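Local structure of dipeptide Epimerase (3JW7) at residues I21-I26 with D189-W194; I130-L135 with T157-V162; L213-V218 with M238-C243. The protein belongs to the mandelate racemase/muconate lactonizing enzyme family and holds a magnesium ion at one end of a beta/alpha barrel, next to a separate N-terminal domain. All coordinates share one frame; numbering follows the deposited sequence.

Contact 1: I21-I26 with D189-W194. With MG (magnesium ion), chain L; TYR (tyrosine), chain J.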
loop_
_atom_site.group_PDB
_atom_site.type_symbol
_atom_site.label_atom_id
_atom_site.label_comp_id
_atom_site.label_asym_id
_atom_site.label_seq_id
_atom_site.Cartn_x
_atom_site.Cartn_y
_atom_site.Cartn_z
ATOM N N ILE A 21 12.411 -9.223 -1.512
ATOM C CA ILE A 21 12.118 -8.463 -2.717
ATOM C C ILE A 21 13.465 -7.949 -3.198
ATOM O O ILE A 21 14.483 -8.162 -2.536
ATOM C CB ILE A 21 11.148 -7.274 -2.476
ATOM C CG1 ILE A 21 11.779 -6.243 -1.536
ATOM C CG2 ILE A 21 9.819 -7.797 -1.924
ATOM C CD1 ILE A 21 11.103 -4.882 -1.604
ATOM N N ALA A 22 13.476 -7.276 -4.340
ATOM C CA ALA A 22 14.715 -6.768 -4.903
ATOM C C ALA A 22 15.500 -5.852 -3.957
ATOM O O ALA A 22 16.727 -5.823 -4.000
ATOM C CB ALA A 22 14.421 -6.039 -6.209
ATOM N N LEU A 23 14.789 -5.132 -3.095
ATOM C CA LEU A 23 15.400 -4.184 -2.164
ATOM C C LEU A 23 15.910 -4.763 -0.850
ATOM O O LEU A 23 16.698 -4.123 -0.157
ATOM C CB LEU A 23 14.407 -3.068 -1.846
ATOM C CG LEU A 23 13.821 -2.325 -3.047
ATOM C CD1 LEU A 23 12.764 -1.336 -2.569
ATOM C CD2 LEU A 23 14.925 -1.610 -3.800
ATOM N N GLY A 24 15.454 -5.957 -0.498
ATOM C CA GLY A 24 15.891 -6.558 0.747
ATOM C C GLY A 24 14.886 -7.559 1.281
ATOM O O GLY A 24 13.968 -7.972 0.573
ATOM N N THR A 25 15.049 -7.932 2.544
ATOM C CA THR A 25 14.172 -8.901 3.177
ATOM C C THR A 25 13.553 -8.362 4.457
ATOM O O THR A 25 14.104 -7.474 5.109
ATOM C CB THR A 25 14.947 -10.170 3.544
ATOM O OG1 THR A 25 15.856 -9.870 4.613
ATOM C CG2 THR A 25 15.733 -10.675 2.348
ATOM N N ILE A 26 12.395 -8.904 4.811
ATOM C CA ILE A 26 11.714 -8.507 6.029
ATOM C C ILE A 26 11.292 -9.788 6.741
ATOM O O ILE A 26 10.898 -10.767 6.100
ATOM C CB ILE A 26 10.482 -7.626 5.728
ATOM C CG1 ILE A 26 9.812 -7.203 7.039
ATOM C CG2 ILE A 26 9.510 -8.373 4.826
ATOM C CD1 ILE A 26 8.634 -6.257 6.849
ATOM N N ASP A 189 6.525 -7.196 -10.344
ATOM C CA ASP A 189 7.070 -6.067 -9.600
ATOM C C ASP A 189 8.568 -6.294 -9.458
ATOM O O ASP A 189 8.998 -7.205 -8.754
ATOM C CB ASP A 189 6.424 -5.977 -8.219
ATOM C CG ASP A 189 6.792 -4.698 -7.485
ATOM O OD1 ASP A 189 7.798 -4.058 -7.865
ATOM O OD2 ASP A 189 6.078 -4.347 -6.522
ATOM N N ALA A 190 9.356 -5.455 -10.124
ATOM C CA ALA A 190 10.809 -5.565 -10.109
ATOM C C ALA A 190 11.479 -4.729 -9.029
ATOM O O ALA A 190 12.686 -4.825 -8.831
ATOM C CB ALA A 190 11.365 -5.175 -11.474
ATOM N N ASN A 191 10.692 -3.914 -8.335
ATOM C CA ASN A 191 11.209 -3.047 -7.278
ATOM C C ASN A 191 12.518 -2.335 -7.640
ATOM O O ASN A 191 13.521 -2.430 -6.918
ATOM C CB ASN A 191 11.367 -3.825 -5.962
ATOM C CG ASN A 191 10.035 -4.048 -5.250
ATOM O OD1 ASN A 191 9.561 -5.179 -5.129
ATOM N ND2 ASN A 191 9.421 -2.961 -4.783
ATOM N N GLN A 192 12.489 -1.634 -8.774
ATOM C CA GLN A 192 13.611 -0.828 -9.269
ATOM C C GLN A 192 14.862 -1.577 -9.723
ATOM O O GLN A 192 15.889 -0.950 -9.976
ATOM C CB GLN A 192 14.048 0.167 -8.191
ATOM C CG GLN A 192 12.922 0.914 -7.497
ATOM C CD GLN A 192 13.435 1.740 -6.338
ATOM O OE1 GLN A 192 14.223 2.668 -6.528
ATOM N NE2 GLN A 192 13.000 1.404 -5.127
ATOM N N ALA A 193 14.772 -2.895 -9.842
ATOM C CA ALA A 193 15.929 -3.726 -10.187
ATOM C C ALA A 193 16.517 -3.704 -11.594
ATOM O O ALA A 193 17.707 -3.977 -11.762
ATOM C CB ALA A 193 15.627 -5.174 -9.801
ATOM N N TRP A 194 15.710 -3.390 -12.602
ATOM C CA TRP A 194 16.198 -3.412 -13.976
ATOM C C TRP A 194 16.589 -2.084 -14.607
ATOM O O TRP A 194 16.049 -1.035 -14.269
ATOM C CB TRP A 194 15.153 -4.040 -14.896
ATOM C CG TRP A 194 14.639 -5.380 -14.493
ATOM C CD1 TRP A 194 15.336 -6.391 -13.896
ATOM C CD2 TRP A 194 13.322 -5.883 -14.728
ATOM N NE1 TRP A 194 14.530 -7.497 -13.748
ATOM C CE2 TRP A 194 13.288 -7.210 -14.250
ATOM C CE3 TRP A 194 12.165 -5.339 -15.301
ATOM C CZ2 TRP A 194 12.141 -8.003 -14.324
ATOM C CZ3 TRP A 194 11.021 -6.127 -15.376
ATOM C CH2 TRP A 194 11.019 -7.446 -14.889
HETATM MG MG MG L . 5.629 -2.205 -5.757
HETATM N N TYR J . 4.811 -3.921 -0.833
HETATM C CA TYR J . 5.867 -3.156 -1.484
HETATM C C TYR J . 5.604 -2.958 -2.977
HETATM O O TYR J . 4.418 -2.805 -3.349
HETATM C CB TYR J . 7.220 -3.845 -1.272
HETATM C CG TYR J . 7.665 -3.945 0.178
HETATM C CD1 TYR J . 8.250 -5.113 0.662
HETATM C CD2 TYR J . 7.550 -2.860 1.052
HETATM C CE1 TYR J . 8.712 -5.208 1.975
HETATM C CE2 TYR J . 8.017 -2.944 2.377
HETATM C CZ TYR J . 8.598 -4.125 2.825
HETATM O OH TYR J . 9.087 -4.231 4.110
HETATM O OXT TYR J . 6.586 -2.938 -3.750
HETATM O O HOH W 1 11.131 -7.282 -6.018
HETATM O O HOH W 2 7.495 -1.491 -7.137
#
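The type I turn I21-G24, linking strands 3-21 and 24-38 of the N-terminal domain, lays I21, A22 and L23 against N191 and its neighbours at the metal site of the barrel. A22 suits a tight spot: its single methyl comes 3.4 Å from A190 O and meets A193 CB at 3.9 Å. L23 crosses N191 at about a right angle, bringing CD2 to 3.5 Å from N191 O, and both its methyls touch Q192 NE2, itself bonded to E241 OE2, while Q192 OE1 accepts from R220 N. The branched I21 covers the amide oxygen of N191 and sets CD1 3.7 Å from CD1 of the bound tyrosine. With CG beside its own backbone N (chi1 -77°), N191 uses both amide ends: ND2 bonds almost straight (166°) to tyrosine OXT at 3.0 Å and also to E241 OE2, and OD1 takes K161 NZ and water 1, which accepts from A22 N. D189 likewise uses both carboxylate oxygens: OD2 binds the magnesium ion at 2.3 Å, whereas OD1 receives water 2 and, in an Asx turn, N191 N. The hairpin tip rests on the loop between strand 185-189 and helix 196-205, and I21 touches K161 of strand 157-161.

Contact 2: I130-L135 with T157-V162. With ILE (isoleucine), chain I; TYR (tyrosine), chain J.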
loop_
_atom_site.group_PDB
_atom_site.type_symbol
_atom_site.label_atom_id
_atom_site.label_comp_id
_atom_site.label_asym_id
_atom_site.label_seq_id
_atom_site.Cartn_x
_atom_site.Cartn_y
_atom_site.Cartn_z
ATOM N N ILE A 130 -11.194 -6.643 -3.768
ATOM C CA ILE A 130 -10.542 -7.908 -4.065
ATOM C C ILE A 130 -9.051 -7.645 -4.183
ATOM O O ILE A 130 -8.615 -6.821 -4.988
ATOM C CB ILE A 130 -11.055 -8.516 -5.384
ATOM C CG1 ILE A 130 -12.528 -8.899 -5.232
ATOM C CG2 ILE A 130 -10.209 -9.739 -5.755
ATOM C CD1 ILE A 130 -13.187 -9.345 -6.524
ATOM N N THR A 131 -8.269 -8.342 -3.371
ATOM C CA THR A 131 -6.829 -8.160 -3.386
ATOM C C THR A 131 -6.065 -9.316 -4.010
ATOM O O THR A 131 -6.550 -10.446 -4.056
ATOM C CB THR A 131 -6.283 -7.965 -1.953
ATOM O OG1 THR A 131 -4.860 -7.835 -2.005
ATOM C CG2 THR A 131 -6.639 -9.176 -1.065
ATOM N N ASP A 132 -4.871 -9.014 -4.509
ATOM C CA ASP A 132 -4.003 -10.037 -5.054
ATOM C C ASP A 132 -3.232 -10.539 -3.834
ATOM O O ASP A 132 -3.560 -10.200 -2.698
ATOM C CB ASP A 132 -3.014 -9.443 -6.073
ATOM C CG ASP A 132 -2.084 -8.376 -5.467
ATOM O OD1 ASP A 132 -1.765 -8.443 -4.262
ATOM O OD2 ASP A 132 -1.642 -7.472 -6.214
ATOM N N ILE A 133 -2.226 -11.365 -4.066
ATOM C CA ILE A 133 -1.377 -11.842 -2.990
ATOM C C ILE A 133 -0.005 -11.867 -3.628
ATOM O O ILE A 133 0.127 -12.186 -4.813
ATOM C CB ILE A 133 -1.782 -13.253 -2.465
ATOM C CG1 ILE A 133 -0.927 -13.600 -1.235
ATOM C CG2 ILE A 133 -1.602 -14.305 -3.552
ATOM C CD1 ILE A 133 -1.448 -14.775 -0.406
ATOM N N THR A 134 1.007 -11.502 -2.852
ATOM C CA THR A 134 2.380 -11.438 -3.330
ATOM C C THR A 134 3.219 -12.686 -3.103
ATOM O O THR A 134 3.139 -13.323 -2.053
ATOM C CB THR A 134 3.117 -10.246 -2.667
ATOM O OG1 THR A 134 2.415 -9.035 -2.964
ATOM C CG2 THR A 134 4.550 -10.136 -3.185
ATOM N N LEU A 135 4.025 -13.017 -4.107
ATOM C CA LEU A 135 4.935 -14.152 -4.056
ATOM C C LEU A 135 6.335 -13.563 -3.988
ATOM O O LEU A 135 6.787 -12.913 -4.936
ATOM C CB LEU A 135 4.812 -15.011 -5.319
ATOM C CG LEU A 135 3.449 -15.647 -5.618
ATOM C CD1 LEU A 135 3.532 -16.447 -6.909
ATOM C CD2 LEU A 135 3.031 -16.539 -4.463
ATOM N N THR A 157 -5.481 -13.456 -8.837
ATOM C CA THR A 157 -4.465 -12.496 -9.237
ATOM C C THR A 157 -3.254 -12.632 -8.332
ATOM O O THR A 157 -3.370 -12.520 -7.116
ATOM C CB THR A 157 -4.982 -11.065 -9.125
ATOM O OG1 THR A 157 -6.188 -10.934 -9.886
ATOM C CG2 THR A 157 -3.929 -10.082 -9.633
ATOM N N LEU A 158 -2.098 -12.874 -8.937
ATOM C CA LEU A 158 -0.859 -13.030 -8.190
ATOM C C LEU A 158 0.128 -11.925 -8.549
ATOM O O LEU A 158 0.312 -11.606 -9.721
ATOM C CB LEU A 158 -0.225 -14.387 -8.510
ATOM C CG LEU A 158 -1.127 -15.611 -8.353
ATOM C CD1 LEU A 158 -0.364 -16.852 -8.798
ATOM C CD2 LEU A 158 -1.594 -15.742 -6.907
ATOM N N LYS A 159 0.758 -11.341 -7.533
ATOM C CA LYS A 159 1.749 -10.293 -7.746
ATOM C C LYS A 159 3.106 -10.975 -7.600
ATOM O O LYS A 159 3.477 -11.404 -6.511
ATOM C CB LYS A 159 1.583 -9.179 -6.705
ATOM C CG LYS A 159 2.649 -8.099 -6.777
ATOM C CD LYS A 159 2.243 -6.860 -5.986
ATOM C CE LYS A 159 3.428 -5.933 -5.768
ATOM N NZ LYS A 159 3.028 -4.598 -5.228
ATOM N N ILE A 160 3.832 -11.077 -8.708
ATOM C CA ILE A 160 5.127 -11.755 -8.738
ATOM C C ILE A 160 6.328 -10.848 -8.515
ATOM O O ILE A 160 6.571 -9.933 -9.295
ATOM C CB ILE A 160 5.340 -12.465 -10.099
ATOM C CG1 ILE A 160 4.159 -13.389 -10.397
ATOM C CG2 ILE A 160 6.650 -13.231 -10.084
ATOM C CD1 ILE A 160 4.241 -14.082 -11.760
ATOM N N LYS A 161 7.088 -11.116 -7.456
ATOM C CA LYS A 161 8.283 -10.331 -7.181
ATOM C C LYS A 161 9.461 -10.885 -7.982
ATOM O O LYS A 161 9.706 -12.095 -8.002
ATOM C CB LYS A 161 8.625 -10.362 -5.685
ATOM C CG LYS A 161 7.644 -9.606 -4.790
ATOM C CD LYS A 161 7.695 -8.102 -5.060
ATOM C CE LYS A 161 6.742 -7.343 -4.135
ATOM N NZ LYS A 161 6.836 -5.860 -4.368
ATOM N N VAL A 162 10.190 -9.991 -8.637
ATOM C CA VAL A 162 11.351 -10.372 -9.429
ATOM C C VAL A 162 12.434 -9.327 -9.213
ATOM O O VAL A 162 12.218 -8.361 -8.481
ATOM C CB VAL A 162 11.008 -10.428 -10.944
ATOM C CG1 VAL A 162 9.978 -11.505 -11.206
ATOM C CG2 VAL A 162 10.480 -9.081 -11.412
HETATM N N ILE I . 2.429 -6.614 -1.301
HETATM C CA ILE I . 3.308 -5.772 -0.439
HETATM C C ILE I . 4.420 -5.124 -1.252
HETATM O O ILE I . 4.905 -5.700 -2.230
HETATM C CB ILE I . 3.977 -6.598 0.692
HETATM C CG1 ILE I . 4.661 -7.824 0.092
HETATM C CG2 ILE I . 2.947 -6.958 1.758
HETATM C CD1 ILE I . 5.632 -8.529 1.037
HETATM N N TYR J . 4.811 -3.921 -0.833
HETATM C CA TYR J . 5.867 -3.156 -1.484
HETATM C C TYR J . 5.604 -2.958 -2.977
HETATM O O TYR J . 4.418 -2.805 -3.349
HETATM C CB TYR J . 7.220 -3.845 -1.272
HETATM C CG TYR J . 7.665 -3.945 0.178
HETATM C CD1 TYR J . 8.250 -5.113 0.662
HETATM C CD2 TYR J . 7.550 -2.860 1.052
HETATM C CE1 TYR J . 8.712 -5.208 1.975
HETATM C CE2 TYR J . 8.017 -2.944 2.377
HETATM C CZ TYR J . 8.598 -4.125 2.825
HETATM O OH TYR J . 9.087 -4.231 4.110
HETATM O OXT TYR J . 6.586 -2.938 -3.750
HETATM O O HOH W 3 -7.035 -12.260 -6.272
#
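T134 and K159 pair side by side in the parallel strands of a beta-alpha-beta unit, in which helix 140-152 connects strand 128-135 to its neighbour 157-161 in the barrel. Backbone bonds set the register. K159 N gives a straight bond of 2.9 Å to I133 O, and K159 O accepts from L135 N at the same distance; K161 N then reaches L135 O at 3.1 Å. Towards T157 the pairing slackens, with I133 N bonded only weakly to T157 O, and water 3 bridges T131 O and, weakly, T157 N.

Apolar packing lies on the helix side. I133 and L158 run side by side, CG2 meeting CD2 at 3.6 Å, and the branched ends of L135 and L158 both press on A147; leucine and isoleucine suit this face because it is buried against helix 140-152.

Polar groups collect on the other side, facing an isoleucine and a tyrosine joined by a peptide bond. T134 directs OG1 to the isoleucine N, a hydrogen bond of 2.9 Å, and rests CG2 on the K161 chain. D132, whose OD2 pairs with R187, lies against the K159 methylenes. K159 is extended throughout (chi1 175°), a reach that lets NZ hydrogen-bond to tyrosine O and also meet E215 and D318. K161, instead, folds at chi2 (-67°) past T134; its NZ is shared with D189 and N191, hydrogen-bonds to isoleucine O at 2.9 Å and stands 3.0 Å from tyrosine OXT.

Contact 3: L213-V218 with M238-C243. With MG (magnesium ion), chain L; TYR (tyrosine), chain J.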
loop_
_atom_site.group_PDB
_atom_site.type_symbol
_atom_site.label_atom_id
_atom_site.label_comp_id
_atom_site.label_asym_id
_atom_site.label_seq_id
_atom_site.Cartn_x
_atom_site.Cartn_y
_atom_site.Cartn_z
ATOM N N LEU A 213 0.609 -6.312 -15.877
ATOM C CA LEU A 213 1.320 -5.053 -15.754
ATOM C C LEU A 213 2.648 -5.318 -15.078
ATOM O O LEU A 213 2.876 -6.409 -14.553
ATOM C CB LEU A 213 0.495 -4.063 -14.913
ATOM C CG LEU A 213 0.196 -4.416 -13.444
ATOM C CD1 LEU A 213 1.408 -4.122 -12.557
ATOM C CD2 LEU A 213 -0.999 -3.596 -12.966
ATOM N N VAL A 214 3.523 -4.320 -15.117
ATOM C CA VAL A 214 4.819 -4.407 -14.472
ATOM C C VAL A 214 4.991 -3.168 -13.606
ATOM O O VAL A 214 4.843 -2.038 -14.078
ATOM C CB VAL A 214 5.975 -4.463 -15.488
ATOM C CG1 VAL A 214 7.303 -4.559 -14.749
ATOM C CG2 VAL A 214 5.792 -5.669 -16.422
ATOM N N GLU A 215 5.304 -3.400 -12.336
ATOM C CA GLU A 215 5.507 -2.335 -11.365
ATOM C C GLU A 215 6.968 -1.911 -11.252
ATOM O O GLU A 215 7.864 -2.761 -11.221
ATOM C CB GLU A 215 5.057 -2.808 -9.985
ATOM C CG GLU A 215 3.785 -2.195 -9.474
ATOM C CD GLU A 215 3.455 -2.665 -8.070
ATOM O OE1 GLU A 215 2.907 -3.774 -7.924
ATOM O OE2 GLU A 215 3.756 -1.927 -7.112
ATOM N N GLN A 216 7.179 -0.596 -11.183
ATOM C CA GLN A 216 8.487 0.036 -11.010
ATOM C C GLN A 216 9.683 -0.794 -11.481
ATOM O O GLN A 216 10.479 -1.265 -10.672
ATOM C CB GLN A 216 8.672 0.379 -9.529
ATOM C CG GLN A 216 9.778 1.374 -9.225
ATOM C CD GLN A 216 9.448 2.771 -9.712
ATOM O OE1 GLN A 216 8.321 3.251 -9.551
ATOM N NE2 GLN A 216 10.428 3.436 -10.302
ATOM N N PRO A 217 9.837 -0.957 -12.801
ATOM C CA PRO A 217 10.959 -1.742 -13.326
ATOM C C PRO A 217 12.341 -1.124 -13.125
ATOM O O PRO A 217 13.341 -1.845 -13.015
ATOM C CB PRO A 217 10.597 -1.908 -14.803
ATOM C CG PRO A 217 9.824 -0.670 -15.109
ATOM C CD PRO A 217 8.935 -0.535 -13.885
ATOM N N VAL A 218 12.390 0.204 -13.051
ATOM C CA VAL A 218 13.647 0.927 -12.897
ATOM C C VAL A 218 13.790 1.743 -11.608
ATOM O O VAL A 218 12.836 1.909 -10.842
ATOM C CB VAL A 218 13.864 1.877 -14.101
ATOM C CG1 VAL A 218 13.745 1.099 -15.401
ATOM C CG2 VAL A 218 12.841 3.004 -14.074
ATOM N N MET A 238 3.419 0.456 -14.138
ATOM C CA MET A 238 2.947 1.122 -12.927
ATOM C C MET A 238 4.087 1.737 -12.135
ATOM O O MET A 238 5.150 1.131 -11.978
ATOM C CB MET A 238 2.208 0.127 -12.023
ATOM C CG MET A 238 1.610 0.751 -10.757
ATOM S SD MET A 238 0.861 -0.461 -9.662
ATOM C CE MET A 238 -0.588 -0.922 -10.593
ATOM N N ALA A 239 3.871 2.951 -11.645
ATOM C CA ALA A 239 4.885 3.602 -10.837
ATOM C C ALA A 239 4.567 3.289 -9.387
ATOM O O ALA A 239 3.399 3.248 -9.003
ATOM C CB ALA A 239 4.860 5.112 -11.056
ATOM N N ASP A 240 5.602 3.046 -8.593
ATOM C CA ASP A 240 5.415 2.808 -7.173
ATOM C C ASP A 240 6.378 3.710 -6.420
ATOM O O ASP A 240 6.003 4.808 -6.017
ATOM C CB ASP A 240 5.664 1.345 -6.797
ATOM C CG ASP A 240 5.479 1.092 -5.311
ATOM O OD1 ASP A 240 5.063 2.028 -4.586
ATOM O OD2 ASP A 240 5.746 -0.043 -4.861
ATOM N N GLU A 241 7.622 3.271 -6.254
ATOM C CA GLU A 241 8.598 4.075 -5.524
ATOM C C GLU A 241 8.838 5.449 -6.148
ATOM O O GLU A 241 9.303 6.360 -5.465
ATOM C CB GLU A 241 9.926 3.318 -5.383
ATOM C CG GLU A 241 9.828 2.079 -4.517
ATOM C CD GLU A 241 9.694 0.805 -5.324
ATOM O OE1 GLU A 241 8.866 0.775 -6.262
ATOM O OE2 GLU A 241 10.416 -0.164 -5.015
ATOM N N SER A 242 8.524 5.597 -7.435
ATOM C CA SER A 242 8.689 6.881 -8.114
ATOM C C SER A 242 7.575 7.858 -7.745
ATOM O O SER A 242 7.645 9.041 -8.086
ATOM C CB SER A 242 8.695 6.702 -9.636
ATOM O OG SER A 242 9.934 6.182 -10.088
ATOM N N CYS A 243 6.547 7.379 -7.053
ATOM C CA CYS A 243 5.446 8.264 -6.671
ATOM C C CYS A 243 5.058 8.120 -5.201
ATOM O O CYS A 243 4.410 7.151 -4.810
ATOM C CB CYS A 243 4.232 7.995 -7.565
ATOM S SG CYS A 243 2.874 9.187 -7.368
HETATM MG MG MG L . 5.629 -2.205 -5.757
HETATM N N TYR J . 4.811 -3.921 -0.833
HETATM C CA TYR J . 5.867 -3.156 -1.484
HETATM C C TYR J . 5.604 -2.958 -2.977
HETATM O O TYR J . 4.418 -2.805 -3.349
HETATM C CB TYR J . 7.220 -3.845 -1.272
HETATM C CG TYR J . 7.665 -3.945 0.178
HETATM C CD1 TYR J . 8.250 -5.113 0.662
HETATM C CD2 TYR J . 7.550 -2.860 1.052
HETATM C CE1 TYR J . 8.712 -5.208 1.975
HETATM C CE2 TYR J . 8.017 -2.944 2.377
HETATM C CZ TYR J . 8.598 -4.125 2.825
HETATM O OH TYR J . 9.087 -4.231 4.110
HETATM O OXT TYR J . 6.586 -2.938 -3.750
HETATM O O HOH W 2 7.495 -1.491 -7.137
#
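E215 and M238 form a short parallel bridge where strand 211-215 meets strand 236-239, the two strands of a beta-alpha-beta unit of the barrel joined through helix 223-232. M238 holds both strand bonds, its N giving to V214 O and its O receiving Q216 N at 2.8 Å. Beyond the bridge both chains leave the sheet: Q216 bends sharply away, and D240-C243 forms a type I turn.

On the bridge face, the side chains of E215 and M238 run alongside each other. The flexible thioether lies along the glutamate chain, SD 3.4 Å from E215 CG, and then bends so that CE touches L213 CD2. The E215 chain, extended beyond CG, carries its carboxylate to the magnesium ion, where E215 OE2 and D240 OD2 each bind at 2.3 Å, their carboxylate planes 43° apart. The second oxygens are also held: E215 OE1 by K159, D240 OD1 by K264 and K267. E241 adds a second-shell contact, with OE1 receiving the metal-bound water 2, and OE2 held by N191 and Q192.

Q216 ties the two loops together, a task for which an amide, with an acceptor and a donor at one tip, is well matched. CG lies anti to the backbone N (chi1 -164°) and the chain folds at chi2, bringing the amide to the backbone N-H groups of the D240-C243 turn. OE1 accepts D240 N within the carbonyl plane at 2.9 Å, and S242 N from above that plane at 3.2 Å. NE2, gripped twice, gives to V218 O at 2.9 Å, almost in the amide plane, and to S242 OG at 2.8 Å, tilted 23° out of it.

In the fold
The three contacts gather round one magnesium ion and the bound tyrosine. Contact 1 supplies D189 and contact 3 supplies E215 and D240 to the metal; tyrosine OXT and water 2 complete the five ligands found. Contact 2 gives no metal ligand but sends lysines to the others: K161 NZ lies 2.7 Å from D189 OD2, and K159 NZ 2.8 Å from E215 OE1, both as salt bridges. Contacts 1 and 3, their centres 11 Å apart, also meet through the backbone, Q192 N probably hydrogen-bonded to Q216 O at 2.8 Å. Contact 2 is about 14 Å from either, centre to centre, and contributes T134 and K161 to the binding of the isoleucine.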